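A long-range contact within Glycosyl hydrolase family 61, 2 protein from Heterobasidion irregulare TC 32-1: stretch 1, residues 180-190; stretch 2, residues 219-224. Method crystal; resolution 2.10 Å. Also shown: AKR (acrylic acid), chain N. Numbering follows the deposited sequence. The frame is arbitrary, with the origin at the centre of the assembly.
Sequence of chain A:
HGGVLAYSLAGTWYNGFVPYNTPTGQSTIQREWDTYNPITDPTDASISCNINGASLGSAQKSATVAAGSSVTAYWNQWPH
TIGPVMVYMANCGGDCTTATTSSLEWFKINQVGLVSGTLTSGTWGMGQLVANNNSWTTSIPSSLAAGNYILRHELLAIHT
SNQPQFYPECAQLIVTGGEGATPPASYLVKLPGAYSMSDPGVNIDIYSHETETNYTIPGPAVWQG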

# COMPACT_ATOMS: atom_id res chain seq x y z
N GLY A 180 -9.36 6.96 -19.95
CA GLY A 180 -10.05 5.68 -20.07
C GLY A 180 -9.24 4.39 -20.04
O GLY A 180 -9.78 3.32 -20.33
N ALA A 181 -7.96 4.47 -19.67
CA ALA A 181 -7.10 3.29 -19.65
C ALA A 181 -7.34 2.46 -18.39
O ALA A 181 -7.55 3.00 -17.30
CB ALA A 181 -5.64 3.71 -19.74
N THR A 182 -7.34 1.13 -18.56
CA THR A 182 -7.41 0.18 -17.45
C THR A 182 -6.25 -0.81 -17.59
O THR A 182 -5.88 -1.15 -18.71
CB THR A 182 -8.72 -0.63 -17.47
OG1 THR A 182 -8.88 -1.24 -18.76
CG2 THR A 182 -9.93 0.26 -17.19
N PRO A 183 -5.69 -1.29 -16.46
CA PRO A 183 -4.60 -2.26 -16.59
C PRO A 183 -5.07 -3.58 -17.22
O PRO A 183 -6.15 -4.05 -16.86
CB PRO A 183 -4.12 -2.49 -15.15
CG PRO A 183 -4.98 -1.66 -14.27
CD PRO A 183 -6.13 -1.15 -15.06
N PRO A 184 -4.27 -4.16 -18.14
CA PRO A 184 -4.59 -5.51 -18.64
C PRO A 184 -4.61 -6.57 -17.52
O PRO A 184 -4.04 -6.36 -16.45
CB PRO A 184 -3.45 -5.81 -19.63
CG PRO A 184 -2.85 -4.49 -19.98
CD PRO A 184 -3.08 -3.59 -18.79
N ALA A 185 -5.27 -7.70 -17.80
CA ALA A 185 -5.46 -8.77 -16.82
C ALA A 185 -4.17 -9.29 -16.17
O ALA A 185 -4.19 -9.65 -15.01
CB ALA A 185 -6.23 -9.92 -17.46
N SER A 186 -3.07 -9.30 -16.91
CA SER A 186 -1.77 -9.76 -16.38
C SER A 186 -1.18 -8.92 -15.24
O SER A 186 -0.35 -9.42 -14.48
CB SER A 186 -0.73 -9.84 -17.51
OG SER A 186 -0.59 -8.59 -18.16
N TYR A 187 -1.57 -7.65 -15.13
CA TYR A 187 -1.14 -6.78 -14.01
C TYR A 187 -2.04 -6.88 -12.79
O TYR A 187 -1.69 -6.37 -11.73
CB TYR A 187 -1.10 -5.32 -14.46
CG TYR A 187 -0.06 -5.03 -15.50
CD1 TYR A 187 -0.33 -5.24 -16.85
CD2 TYR A 187 1.19 -4.55 -15.14
CE1 TYR A 187 0.62 -4.97 -17.82
CE2 TYR A 187 2.16 -4.28 -16.10
CZ TYR A 187 1.87 -4.49 -17.43
OH TYR A 187 2.82 -4.22 -18.39
N LEU A 188 -3.20 -7.53 -12.95
CA LEU A 188 -4.22 -7.56 -11.91
C LEU A 188 -4.06 -8.78 -11.01
O LEU A 188 -3.87 -9.90 -11.49
CB LEU A 188 -5.62 -7.55 -12.55
CG LEU A 188 -5.93 -6.35 -13.45
CD1 LEU A 188 -7.29 -6.51 -14.12
CD2 LEU A 188 -5.89 -5.04 -12.67
N VAL A 189 -4.11 -8.55 -9.69
CA VAL A 189 -4.01 -9.62 -8.70
C VAL A 189 -5.05 -9.43 -7.59
O VAL A 189 -5.70 -8.39 -7.50
CB VAL A 189 -2.59 -9.72 -8.08
CG1 VAL A 189 -1.57 -10.04 -9.17
CG2 VAL A 189 -2.21 -8.45 -7.33
N LYS A 190 -5.18 -10.44 -6.75
CA LYS A 190 -6.04 -10.41 -5.58
C LYS A 190 -5.19 -10.30 -4.32
O LYS A 190 -4.00 -10.67 -4.32
CB LYS A 190 -6.87 -11.69 -5.51
CG LYS A 190 -7.74 -11.98 -6.73
CD LYS A 190 -9.04 -11.19 -6.75
CE LYS A 190 -10.17 -12.02 -7.36
NZ LYS A 190 -11.33 -11.20 -7.85
N GLY A 219 4.54 -9.68 -5.84
CA GLY A 219 3.37 -9.10 -6.50
C GLY A 219 3.64 -8.86 -7.97
O GLY A 219 4.69 -9.26 -8.48
N PRO A 220 2.69 -8.20 -8.66
CA PRO A 220 2.79 -8.04 -10.11
C PRO A 220 3.76 -6.94 -10.55
O PRO A 220 4.32 -6.22 -9.72
CB PRO A 220 1.35 -7.68 -10.51
CG PRO A 220 0.83 -6.93 -9.34
CD PRO A 220 1.44 -7.62 -8.14
N ALA A 221 3.94 -6.83 -11.87
CA ALA A 221 4.68 -5.72 -12.45
C ALA A 221 3.92 -4.42 -12.22
O ALA A 221 2.71 -4.42 -11.94
CB ALA A 221 4.92 -5.94 -13.94
N VAL A 222 4.65 -3.31 -12.34
CA VAL A 222 4.09 -1.98 -12.14
C VAL A 222 3.39 -1.52 -13.42
O VAL A 222 3.94 -1.63 -14.52
CB VAL A 222 5.18 -0.97 -11.73
CG1 VAL A 222 4.62 0.45 -11.61
CG2 VAL A 222 5.80 -1.39 -10.40
N TRP A 223 2.17 -1.01 -13.25
CA TRP A 223 1.39 -0.43 -14.34
C TRP A 223 1.44 1.10 -14.22
O TRP A 223 0.76 1.69 -13.38
CB TRP A 223 -0.05 -0.94 -14.30
CG TRP A 223 -0.85 -0.54 -15.50
CD1 TRP A 223 -0.81 -1.09 -16.75
CD2 TRP A 223 -1.82 0.51 -15.56
NE1 TRP A 223 -1.69 -0.45 -17.58
CE2 TRP A 223 -2.33 0.54 -16.88
CE3 TRP A 223 -2.32 1.44 -14.62
CZ2 TRP A 223 -3.31 1.45 -17.29
CZ3 TRP A 223 -3.29 2.35 -15.03
CH2 TRP A 223 -3.78 2.34 -16.35
N GLN A 224 2.25 1.72 -15.08
CA GLN A 224 2.42 3.18 -15.11
C GLN A 224 1.40 3.95 -15.97
O GLN A 224 1.46 5.18 -16.03
CB GLN A 224 3.85 3.54 -15.52
CG GLN A 224 4.85 3.32 -14.41
CD GLN A 224 6.28 3.58 -14.83
OE1 GLN A 224 6.82 2.87 -15.66
NE2 GLN A 224 6.89 4.61 -14.26
CA AKR N . 8.76 -6.80 -10.85
CB AKR N . 9.01 -7.57 -11.90
C AKR N . 7.81 -7.21 -9.78
O AKR N . 7.23 -8.31 -9.86
OXT AKR N . 7.61 -6.45 -8.81
O HOH W 1 2.32 -8.63 -13.67
O HOH W 2 0.03 -4.30 -11.34

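No direct hydrogen bond joins the two stretches. Apolar packing and two bridging waters hold them together, and 426 Å² of surface is buried between them.

Gly180 lies beyond the contact; its positive phi favours glycine. Ala181 points its CB toward the other stretch, and this CB lies 4.1 Å from CZ2 of Trp223. The CA-to-CB bond of Thr182 points away, and its backbone makes the approach: C of Thr182 is 3.7 Å from CZ2 of Trp223.

Pro183 lies over one face of the indole. Its CB sits 3.7 Å from the centroid of the Trp223 five-membered ring, only 6° off the ring normal, a CH-pi contact. The compact, apolar proline ring suits this flat surface. Pro184 adds its CD, 3.6 Å from NE1 of Trp223. Trp223, with chi1 in t, is buried and has the largest covered area of the contact.

Ala185 to Tyr187 form a short 3-10 segment. N of Tyr187 donates to O of Pro184 at 3.1 Å, which helps set the turn. Ser186 contributes through its backbone: water 1 donates to O of Ser186 (2.9 Å) and accepts from N of Ala221 (3.0 Å).

The CB of Tyr187 points sideways, but chi1 in m brings the ring nearer stretch 2. Trp223 presents its edge to the face of this ring, with planes at 67°. Beside the ring edge, CD2 of Tyr187 is 3.5 Å from O of Ala221, while CE2 of Tyr187 is 3.9 Å from CB of Ala221. Water 2 donates to O of Tyr187 and O of Ala221, both at 2.7 Å, and O of Tyr187 lies 3.5 Å from CG of Pro220.

Leu188 makes no contact with stretch 2. Val189 points toward stretch 2 and packs CG2 3.8 Å from CD of the buried Pro220, apolar against apolar.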